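Local coordinates for protein IRMA (Escherichia coli CFT073, PDB 5EK5) that is a secreted, virulence-associated protein with a fibronectin-like fold that probably mimics an interleukin receptor, at residues B[7-12]-B[104-109]; B[15-20]-B[76-81]; B[28-33]-B[40-45]; B[54-59]-B[84-89]. All blocks are in the same frame, centred on the assembly; numbering follows the deposited sequence.

Contact 1: residues B[7-12]-B[104-109]; sequences RYISIR and VSLPLS
With CG beside the backbone N (chi1 -73°) and a bend at CD (chi3 -72°), the side chain of R7 turns its guanidinium group to L106, whose own CG lies anti to the backbone N (chi1 -178°) and carries both methyls toward the N-terminal segment. The two side chains cross obliquely: R7 NH2 stands 3.8 Å from L106 CD1, set at a slant to the guanidinium plane. L106 CD1 is a methyl, so it offers NH2 only a van der Waals contact; the polar partners of R7 lie outside the two segments. Its NH1 forms a salt bridge with E97 OE2 and a hydrogen bond with G38 O, which fix the guanidinium while L106 packs beside it. The second methyl of L106 serves the apolar side. I9 is extended, and its CD1 comes to 4.5 Å from L106 CD2, a loose meeting that is completed by L42 and F39, both of which touch I9 and L106. Strand 9-19 belongs to one sheet; L106 adjoins strand 102-105, an outermost strand of the other within this chain. Buried I9 and L106 meet across the interior, as expected for the two-sheet beta sandwich of a fibronectin-type fold.

Contact 2: residues B[15-20]-B[76-81]; sequences DTIWLP and DAFLET
F78 and E80 reach toward I17 and L19 over strand 23-31, which lies between strands 74-82 and 9-19 in one sheet of the fibronectin-like sandwich. The flanking strands both run antiparallel to the strand they enclose, and therefore parallel to each other. The CA atoms of I17 and E80 are 9.4 Å apart, so the contact is made by side chains alone. At the start of 76-81, D76 rests on Q27 of the middle strand and makes a long, weak ion pair with R29. A77 pairs through its backbone with F28, while its methyl lies against M61 and T63 of the opposing sheet. F78 then turns to the surface side of its own sheet. Its CG sits beside the backbone N (chi1 -66°), which sets the ring against Q27 and near I17. I17 in turn extends its CG1 branch (chi2 157°), and its CD1 comes to 3.6 Å from F78 CE2, approaching the ring obliquely. L79 points inward again, onto L46, L48 and R59. E80 returns to the surface side, touching I23. T81 packs inward on L48 and V57 and bonds through its backbone to C24, which forms a disulfide with C83. Segment 15-20 also reaches the second subunit, where T16 OG1 is hydrogen-bonded to Y116 OH of that chain. The far end of the contact is looser, with L19 CD1 4.5 Å from the carboxylate oxygen OE1 of E80.

Contact 3: residues B[28-33]-B[40-45]; sequences FRLDNG and GPLTIT
The apolar part of the contact centres on L30, whose CD2 methyl meets both L42 and I44. Toward I44 the approach is tip to tip, L30 CD2 lying 4.1 Å from I44 CD1. L42 comes in obliquely, its CD1 4.2 Å from the same L30 methyl. I44 can reach this far because its CG1 branch is extended (chi2 176°). All three residues are buried, and the CA atoms of L30 and L42 are 10.6 Å apart, a separation suited to face-to-face packing of two beta sheets.

The polar interactions belong to the turn that follows strand 23-31. D31 OD1 accepts from G33 N at 2.8 Å, an Asx turn in which the donor stands well above the carboxylate plane, while the other oxygen, D31 OD2, forms a salt bridge with R73. G33 has a positive phi, a conformation that glycine adopts readily.

In the fold, strand 23-31 is flanked by strands 9-19 and 74-82, and strand 42-49 by 55-63 and 89-99. L30 also packs on I9 and I11 from its own sheet and on T63 from the other, while I44 leans on I92 of strand 89-99.

Contact 4: residues B[54-59]-B[84-89]; sequences QTLVTR and VENVAT
L56 meets N86 and V87 where an edge strand of the fibronectin-like sandwich, 55-63, passes the loop between strands 74-82 and 89-99. The side chain of L56 leaves the strand toward this loop. Its CB and CG stay back, each more than 5 Å from V87 CG2, and the extended chi2 (169°) pushes CD1 forward to make the contact. That methyl lies 4.0 Å from V87 CG2, passing at a slant to the valine, and 4.1 Å from V87 CA. It also rests against the backbone at N86, whose carbonyl carbon C is 4.2 Å from L56 CD1. The same CD1 meets the amide oxygen, N86 OD1, at 4.4 Å, and the other methyl, CD2, makes no closer approach. One leucine tip thus sits against the bend of the loop: N86 is the centre of an inverse gamma turn, closed by a weak bond from V87 N to E85 O. Just beyond, A88 and T89 both face K49 in a classic beta bulge as the chain enters strand 89-99. V87 and T89 also contact the second subunit, on L119 and L120 of that chain, and T89 pairs in parallel with a strand there, so the sheet continues through the interface. Further along the edge strand, R59 folds back over its own neighbours. Its NH1 donates to T58 O at 2.9 Å from above the carbonyl plane, and V57 CB lies 3.9 Å above the centre of one face of the R59 guanidinium.

How the contacts relate
From the N terminus, segment 7-12 opens contact 1, the widest loop, which closes only at 104-109 and encloses the other three. Contact 2 opens a few residues later on the same strand, 9-19, and closes at 76-81. Within it, contact 3 runs from 28-33 to 40-45, the shortest closure. Contact 4 opens at 54-59, after contact 3 has closed, and ends at 84-89, so it crosses contact 2. Contacts 1 and 3 join the two sheets through the core, about 7 Å apart between centres. Contact 2 lies within one sheet, and contact 4 ties an edge strand to a loop.

Contact 1: residues B[7-12]-B[104-109]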
# COMPACT_ATOMS: atom_id res chain seq x y z
N ARG B 7 -6.63 10.00 -16.87
CA ARG B 7 -7.15 9.80 -15.52
C ARG B 7 -6.10 9.06 -14.72
O ARG B 7 -5.06 8.70 -15.26
CB ARG B 7 -8.47 9.01 -15.54
CG ARG B 7 -9.69 9.78 -16.05
CD ARG B 7 -10.85 8.84 -16.42
NE ARG B 7 -10.53 8.11 -17.64
CZ ARG B 7 -11.26 7.15 -18.20
NH1 ARG B 7 -12.42 6.78 -17.66
NH2 ARG B 7 -10.84 6.55 -19.31
N TYR B 8 -6.36 8.83 -13.44
CA TYR B 8 -5.38 8.22 -12.56
C TYR B 8 -5.97 7.00 -11.86
O TYR B 8 -7.06 7.07 -11.29
CB TYR B 8 -4.89 9.24 -11.53
CG TYR B 8 -3.93 8.71 -10.48
CD1 TYR B 8 -2.58 8.54 -10.76
CD2 TYR B 8 -4.38 8.39 -9.21
CE1 TYR B 8 -1.71 8.07 -9.78
CE2 TYR B 8 -3.52 7.92 -8.23
CZ TYR B 8 -2.19 7.76 -8.53
OH TYR B 8 -1.34 7.29 -7.55
N ILE B 9 -5.25 5.88 -11.92
CA ILE B 9 -5.54 4.72 -11.09
C ILE B 9 -4.27 4.19 -10.46
O ILE B 9 -3.43 3.61 -11.14
CB ILE B 9 -6.19 3.57 -11.89
CG1 ILE B 9 -7.48 4.03 -12.56
CG2 ILE B 9 -6.47 2.38 -10.98
CD1 ILE B 9 -8.02 3.03 -13.55
N SER B 10 -4.14 4.36 -9.15
CA SER B 10 -3.11 3.67 -8.41
C SER B 10 -3.63 2.26 -8.19
O SER B 10 -4.83 2.06 -7.97
CB SER B 10 -2.80 4.37 -7.09
OG SER B 10 -3.83 4.15 -6.15
N ILE B 11 -2.74 1.29 -8.24
CA ILE B 11 -3.15 -0.09 -8.08
C ILE B 11 -2.08 -0.84 -7.30
O ILE B 11 -0.88 -0.72 -7.56
CB ILE B 11 -3.42 -0.77 -9.45
CG1 ILE B 11 -3.87 -2.22 -9.26
CG2 ILE B 11 -2.20 -0.69 -10.36
CD1 ILE B 11 -4.44 -2.84 -10.51
N ARG B 12 -2.53 -1.59 -6.30
CA ARG B 12 -1.63 -2.35 -5.45
C ARG B 12 -2.32 -3.60 -4.93
O ARG B 12 -3.54 -3.65 -4.82
CB ARG B 12 -1.14 -1.48 -4.29
CG ARG B 12 -2.23 -1.05 -3.31
CD ARG B 12 -1.67 -0.07 -2.27
NE ARG B 12 -2.66 0.29 -1.26
CZ ARG B 12 -2.80 -0.32 -0.09
NH1 ARG B 12 -2.00 -1.33 0.23
NH2 ARG B 12 -3.73 0.08 0.77
N VAL B 104 -14.24 -0.25 -24.74
CA VAL B 104 -13.18 0.71 -25.04
C VAL B 104 -11.87 0.33 -24.36
O VAL B 104 -11.83 -0.05 -23.18
CB VAL B 104 -13.58 2.17 -24.66
CG1 VAL B 104 -13.62 2.37 -23.15
CG2 VAL B 104 -12.63 3.19 -25.29
N SER B 105 -10.79 0.47 -25.13
CA SER B 105 -9.42 0.19 -24.68
C SER B 105 -8.91 1.25 -23.73
O SER B 105 -9.09 2.44 -23.96
CB SER B 105 -8.48 0.06 -25.89
OG SER B 105 -7.17 -0.33 -25.51
N LEU B 106 -8.27 0.82 -22.65
CA LEU B 106 -7.75 1.75 -21.65
C LEU B 106 -6.22 1.84 -21.69
O LEU B 106 -5.54 0.83 -21.57
CB LEU B 106 -8.20 1.33 -20.25
CG LEU B 106 -7.77 2.23 -19.10
CD1 LEU B 106 -8.53 3.54 -19.14
CD2 LEU B 106 -7.97 1.52 -17.77
N PRO B 107 -5.69 3.06 -21.88
CA PRO B 107 -4.25 3.33 -21.89
C PRO B 107 -3.58 2.88 -20.59
O PRO B 107 -4.08 3.20 -19.51
CB PRO B 107 -4.17 4.85 -22.04
CG PRO B 107 -5.46 5.23 -22.69
CD PRO B 107 -6.48 4.28 -22.13
N LEU B 108 -2.48 2.15 -20.71
CA LEU B 108 -1.81 1.58 -19.54
C LEU B 108 -1.09 2.65 -18.72
O LEU B 108 -0.72 2.41 -17.57
CB LEU B 108 -0.83 0.49 -19.97
CG LEU B 108 -1.43 -0.71 -20.71
CD1 LEU B 108 -0.45 -1.87 -20.76
CD2 LEU B 108 -2.75 -1.14 -20.09
N SER B 109 -0.89 3.82 -19.32
CA SER B 109 -0.22 4.93 -18.64
C SER B 109 -1.04 5.47 -17.48
O SER B 109 -0.51 6.12 -16.57
CB SER B 109 0.09 6.05 -19.63
OG SER B 109 -1.08 6.47 -20.31

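Contact 2: residues B[15-20]-B[76-81]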
# COMPACT_ATOMS: atom_id res chain seq x y z
N ASP B 15 -3.97 -8.12 -0.43
CA ASP B 15 -4.17 -9.38 0.28
C ASP B 15 -4.15 -10.59 -0.64
O ASP B 15 -4.26 -10.47 -1.86
CB ASP B 15 -5.52 -9.35 1.02
CG ASP B 15 -5.58 -10.33 2.18
OD1 ASP B 15 -4.65 -11.14 2.33
OD2 ASP B 15 -6.59 -10.30 2.92
N THR B 16 -4.00 -11.75 -0.03
CA THR B 16 -4.07 -13.03 -0.73
C THR B 16 -5.02 -13.91 0.05
O THR B 16 -4.82 -14.14 1.25
CB THR B 16 -2.69 -13.71 -0.85
OG1 THR B 16 -1.87 -12.99 -1.78
CG2 THR B 16 -2.85 -15.15 -1.33
N ILE B 17 -6.06 -14.41 -0.61
CA ILE B 17 -7.06 -15.20 0.09
C ILE B 17 -7.03 -16.64 -0.39
O ILE B 17 -7.20 -16.91 -1.58
CB ILE B 17 -8.47 -14.62 -0.10
CG1 ILE B 17 -8.53 -13.17 0.38
CG2 ILE B 17 -9.50 -15.47 0.63
CD1 ILE B 17 -9.65 -12.37 -0.25
N TRP B 18 -6.81 -17.56 0.54
CA TRP B 18 -6.78 -18.97 0.21
C TRP B 18 -8.20 -19.52 0.20
O TRP B 18 -8.92 -19.41 1.18
CB TRP B 18 -5.91 -19.76 1.20
CG TRP B 18 -4.44 -19.49 1.05
CD1 TRP B 18 -3.57 -20.13 0.20
CD2 TRP B 18 -3.64 -18.54 1.77
NE1 TRP B 18 -2.30 -19.63 0.34
CE2 TRP B 18 -2.33 -18.64 1.31
CE3 TRP B 18 -3.95 -17.59 2.76
CZ2 TRP B 18 -1.29 -17.85 1.79
CZ3 TRP B 18 -2.91 -16.80 3.25
CH2 TRP B 18 -1.61 -16.93 2.77
N LEU B 19 -8.58 -20.10 -0.93
CA LEU B 19 -9.95 -20.54 -1.15
C LEU B 19 -10.00 -22.05 -1.33
O LEU B 19 -8.99 -22.67 -1.66
CB LEU B 19 -10.53 -19.83 -2.38
CG LEU B 19 -10.62 -18.30 -2.32
CD1 LEU B 19 -11.11 -17.75 -3.65
CD2 LEU B 19 -11.54 -17.87 -1.19
N PRO B 20 -11.19 -22.65 -1.11
CA PRO B 20 -11.35 -24.08 -1.38
C PRO B 20 -11.08 -24.43 -2.84
O PRO B 20 -11.27 -23.58 -3.72
CB PRO B 20 -12.82 -24.34 -1.01
CG PRO B 20 -13.47 -22.99 -0.96
CD PRO B 20 -12.40 -22.06 -0.51
N ASP B 76 -12.28 -2.64 -5.06
CA ASP B 76 -11.44 -3.82 -4.91
C ASP B 76 -11.75 -4.88 -5.97
O ASP B 76 -12.91 -5.18 -6.25
CB ASP B 76 -11.62 -4.41 -3.52
CG ASP B 76 -11.07 -3.51 -2.43
OD1 ASP B 76 -10.04 -2.84 -2.68
OD2 ASP B 76 -11.67 -3.45 -1.34
N ALA B 77 -10.70 -5.43 -6.57
CA ALA B 77 -10.83 -6.47 -7.59
C ALA B 77 -10.05 -7.71 -7.18
O ALA B 77 -9.09 -7.62 -6.42
CB ALA B 77 -10.36 -5.96 -8.93
N PHE B 78 -10.45 -8.86 -7.70
CA PHE B 78 -9.81 -10.11 -7.32
C PHE B 78 -9.30 -10.90 -8.52
O PHE B 78 -9.99 -11.03 -9.54
CB PHE B 78 -10.78 -10.96 -6.50
CG PHE B 78 -11.13 -10.35 -5.18
CD1 PHE B 78 -12.16 -9.43 -5.08
CD2 PHE B 78 -10.40 -10.65 -4.04
CE1 PHE B 78 -12.48 -8.85 -3.86
CE2 PHE B 78 -10.71 -10.08 -2.83
CZ PHE B 78 -11.75 -9.18 -2.74
N LEU B 79 -8.09 -11.42 -8.39
CA LEU B 79 -7.48 -12.24 -9.42
C LEU B 79 -7.35 -13.68 -8.94
O LEU B 79 -6.63 -13.97 -7.98
CB LEU B 79 -6.11 -11.68 -9.80
CG LEU B 79 -5.34 -12.43 -10.88
CD1 LEU B 79 -6.23 -12.59 -12.09
CD2 LEU B 79 -4.09 -11.66 -11.25
N GLU B 80 -8.08 -14.59 -9.60
CA GLU B 80 -8.08 -16.00 -9.22
C GLU B 80 -7.18 -16.89 -10.08
O GLU B 80 -7.19 -16.80 -11.31
CB GLU B 80 -9.50 -16.55 -9.28
CG GLU B 80 -10.46 -15.99 -8.25
CD GLU B 80 -11.69 -16.86 -8.08
OE1 GLU B 80 -11.54 -18.10 -8.07
OE2 GLU B 80 -12.80 -16.31 -7.97
N THR B 81 -6.41 -17.74 -9.42
CA THR B 81 -5.61 -18.76 -10.10
C THR B 81 -5.28 -19.86 -9.10
O THR B 81 -5.36 -19.65 -7.89
CB THR B 81 -4.32 -18.19 -10.70
OG1 THR B 81 -3.71 -19.17 -11.54
CG2 THR B 81 -3.35 -17.80 -9.59

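Contact 3: residues B[28-33]-B[40-45]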
# COMPACT_ATOMS: atom_id res chain seq x y z
N PHE B 28 -6.77 -6.76 -5.28
CA PHE B 28 -6.14 -5.52 -5.68
C PHE B 28 -7.07 -4.36 -5.35
O PHE B 28 -8.27 -4.40 -5.64
CB PHE B 28 -5.79 -5.53 -7.16
CG PHE B 28 -4.74 -6.55 -7.53
CD1 PHE B 28 -5.08 -7.87 -7.76
CD2 PHE B 28 -3.41 -6.18 -7.64
CE1 PHE B 28 -4.12 -8.80 -8.09
CE2 PHE B 28 -2.44 -7.11 -7.98
CZ PHE B 28 -2.80 -8.42 -8.20
N ARG B 29 -6.51 -3.32 -4.74
CA ARG B 29 -7.24 -2.09 -4.53
C ARG B 29 -6.89 -1.08 -5.61
O ARG B 29 -5.71 -0.81 -5.87
CB ARG B 29 -6.97 -1.50 -3.15
CG ARG B 29 -7.76 -0.23 -2.88
CD ARG B 29 -7.47 0.29 -1.50
NE ARG B 29 -7.92 -0.65 -0.47
CZ ARG B 29 -7.71 -0.49 0.83
NH1 ARG B 29 -7.05 0.56 1.28
NH2 ARG B 29 -8.16 -1.40 1.69
N LEU B 30 -7.92 -0.53 -6.25
CA LEU B 30 -7.71 0.50 -7.25
C LEU B 30 -8.21 1.82 -6.68
O LEU B 30 -9.26 1.87 -6.06
CB LEU B 30 -8.44 0.16 -8.56
CG LEU B 30 -7.81 -0.86 -9.51
CD1 LEU B 30 -7.79 -2.25 -8.89
CD2 LEU B 30 -8.53 -0.89 -10.85
N ASP B 31 -7.44 2.88 -6.90
CA ASP B 31 -7.72 4.17 -6.27
C ASP B 31 -7.47 5.31 -7.24
O ASP B 31 -6.40 5.41 -7.84
CB ASP B 31 -6.86 4.32 -5.01
CG ASP B 31 -7.25 5.53 -4.17
OD1 ASP B 31 -8.01 6.40 -4.64
OD2 ASP B 31 -6.78 5.60 -3.01
N ASN B 32 -8.46 6.18 -7.40
CA ASN B 32 -8.31 7.33 -8.29
C ASN B 32 -7.76 8.58 -7.59
O ASN B 32 -7.81 9.68 -8.14
CB ASN B 32 -9.64 7.62 -8.99
CG ASN B 32 -10.63 8.35 -8.10
OD1 ASN B 32 -10.54 8.33 -6.87
ND2 ASN B 32 -11.62 8.98 -8.72
N GLY B 33 -7.23 8.39 -6.38
CA GLY B 33 -6.56 9.45 -5.64
C GLY B 33 -7.41 10.65 -5.26
O GLY B 33 -6.89 11.67 -4.79
N GLY B 40 -15.75 3.40 -15.77
CA GLY B 40 -16.70 2.32 -15.95
C GLY B 40 -16.02 1.01 -15.58
O GLY B 40 -14.82 1.00 -15.27
N PRO B 41 -16.77 -0.10 -15.60
CA PRO B 41 -16.24 -1.45 -15.39
C PRO B 41 -14.96 -1.71 -16.18
O PRO B 41 -14.93 -1.49 -17.39
CB PRO B 41 -17.38 -2.35 -15.86
CG PRO B 41 -18.61 -1.55 -15.63
CD PRO B 41 -18.23 -0.10 -15.82
N LEU B 42 -13.91 -2.18 -15.51
CA LEU B 42 -12.64 -2.47 -16.17
C LEU B 42 -12.35 -3.95 -16.33
O LEU B 42 -12.70 -4.77 -15.48
CB LEU B 42 -11.49 -1.81 -15.40
CG LEU B 42 -11.54 -0.29 -15.25
CD1 LEU B 42 -10.36 0.21 -14.44
CD2 LEU B 42 -11.55 0.36 -16.62
N THR B 43 -11.69 -4.30 -17.43
CA THR B 43 -11.17 -5.64 -17.62
C THR B 43 -9.66 -5.61 -17.75
O THR B 43 -9.12 -5.08 -18.72
CB THR B 43 -11.76 -6.31 -18.88
OG1 THR B 43 -13.18 -6.45 -18.72
CG2 THR B 43 -11.14 -7.69 -19.08
N ILE B 44 -8.97 -6.18 -16.77
CA ILE B 44 -7.51 -6.09 -16.73
C ILE B 44 -6.86 -7.46 -16.88
O ILE B 44 -7.17 -8.39 -16.14
CB ILE B 44 -7.04 -5.43 -15.43
CG1 ILE B 44 -7.75 -4.09 -15.23
CG2 ILE B 44 -5.53 -5.25 -15.44
CD1 ILE B 44 -7.43 -3.40 -13.93
N THR B 45 -5.95 -7.58 -17.84
CA THR B 45 -5.23 -8.82 -18.08
C THR B 45 -3.82 -8.78 -17.50
O THR B 45 -3.01 -7.92 -17.86
CB THR B 45 -5.14 -9.13 -19.59
OG1 THR B 45 -6.46 -9.18 -20.14
CG2 THR B 45 -4.45 -10.46 -19.81

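Contact 4: residues B[54-59]-B[84-89]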
# COMPACT_ATOMS: atom_id res chain seq x y z
N GLN B 54 9.81 -15.33 -14.75
CA GLN B 54 9.23 -16.26 -15.71
C GLN B 54 7.71 -16.28 -15.62
O GLN B 54 7.15 -16.34 -14.53
CB GLN B 54 9.79 -17.67 -15.49
CG GLN B 54 11.31 -17.75 -15.55
CD GLN B 54 11.84 -19.12 -15.17
OE1 GLN B 54 12.51 -19.77 -15.96
NE2 GLN B 54 11.54 -19.56 -13.95
N THR B 55 7.05 -16.23 -16.77
CA THR B 55 5.60 -16.19 -16.83
C THR B 55 5.00 -17.54 -16.42
O THR B 55 5.38 -18.58 -16.96
CB THR B 55 5.09 -15.82 -18.23
OG1 THR B 55 5.53 -14.49 -18.56
CG2 THR B 55 3.57 -15.88 -18.29
N LEU B 56 4.08 -17.51 -15.47
CA LEU B 56 3.40 -18.71 -15.02
C LEU B 56 2.07 -18.87 -15.74
O LEU B 56 1.90 -19.77 -16.57
CB LEU B 56 3.19 -18.67 -13.51
CG LEU B 56 4.44 -18.42 -12.67
CD1 LEU B 56 4.09 -18.14 -11.22
CD2 LEU B 56 5.40 -19.60 -12.77
N VAL B 57 1.13 -17.98 -15.43
CA VAL B 57 -0.17 -17.96 -16.10
C VAL B 57 -0.56 -16.54 -16.47
O VAL B 57 -0.01 -15.57 -15.94
CB VAL B 57 -1.29 -18.56 -15.21
CG1 VAL B 57 -1.15 -20.07 -15.10
CG2 VAL B 57 -1.28 -17.91 -13.83
N THR B 58 -1.49 -16.41 -17.40
CA THR B 58 -2.06 -15.12 -17.74
C THR B 58 -3.56 -15.14 -17.46
O THR B 58 -4.28 -15.99 -17.98
CB THR B 58 -1.79 -14.74 -19.20
OG1 THR B 58 -0.38 -14.62 -19.41
CG2 THR B 58 -2.46 -13.41 -19.53
N ARG B 59 -4.01 -14.21 -16.63
CA ARG B 59 -5.40 -14.20 -16.18
C ARG B 59 -6.01 -12.81 -16.29
O ARG B 59 -5.29 -11.81 -16.37
CB ARG B 59 -5.49 -14.72 -14.74
CG ARG B 59 -5.05 -16.16 -14.56
CD ARG B 59 -6.12 -17.12 -15.03
NE ARG B 59 -5.72 -18.52 -14.89
CZ ARG B 59 -5.14 -19.23 -15.86
NH1 ARG B 59 -4.90 -18.68 -17.04
NH2 ARG B 59 -4.81 -20.50 -15.64
N VAL B 84 -1.05 -23.14 -6.54
CA VAL B 84 0.15 -23.95 -6.65
C VAL B 84 1.32 -23.21 -7.27
O VAL B 84 2.38 -23.80 -7.51
N GLU B 85 1.14 -21.92 -7.53
CA GLU B 85 2.18 -21.13 -8.17
C GLU B 85 2.87 -20.15 -7.24
O GLU B 85 2.22 -19.35 -6.56
N ASN B 86 4.20 -20.22 -7.20
CA ASN B 86 5.03 -19.29 -6.45
C ASN B 86 5.04 -17.91 -7.09
O ASN B 86 6.09 -17.40 -7.49
CB ASN B 86 6.45 -19.83 -6.35
CG ASN B 86 6.87 -20.58 -7.60
OD1 ASN B 86 6.02 -20.99 -8.40
ND2 ASN B 86 8.17 -20.75 -7.79
N VAL B 87 3.86 -17.30 -7.20
CA VAL B 87 3.70 -15.96 -7.76
C VAL B 87 4.40 -14.88 -6.95
O VAL B 87 4.12 -14.70 -5.76
CB VAL B 87 2.21 -15.58 -7.88
CG1 VAL B 87 2.05 -14.25 -8.61
CG2 VAL B 87 1.42 -16.71 -8.54
N ALA B 88 5.28 -14.13 -7.61
CA ALA B 88 6.01 -13.05 -6.94
C ALA B 88 5.60 -11.68 -7.47
O ALA B 88 5.51 -10.71 -6.71
CB ALA B 88 7.51 -13.25 -7.10
N THR B 89 5.37 -11.59 -8.78
CA THR B 89 4.98 -10.32 -9.40
C THR B 89 3.88 -10.53 -10.43
O THR B 89 3.64 -11.64 -10.90
CB THR B 89 6.18 -9.60 -10.09
OG1 THR B 89 6.50 -10.28 -11.32
CG2 THR B 89 7.41 -9.56 -9.19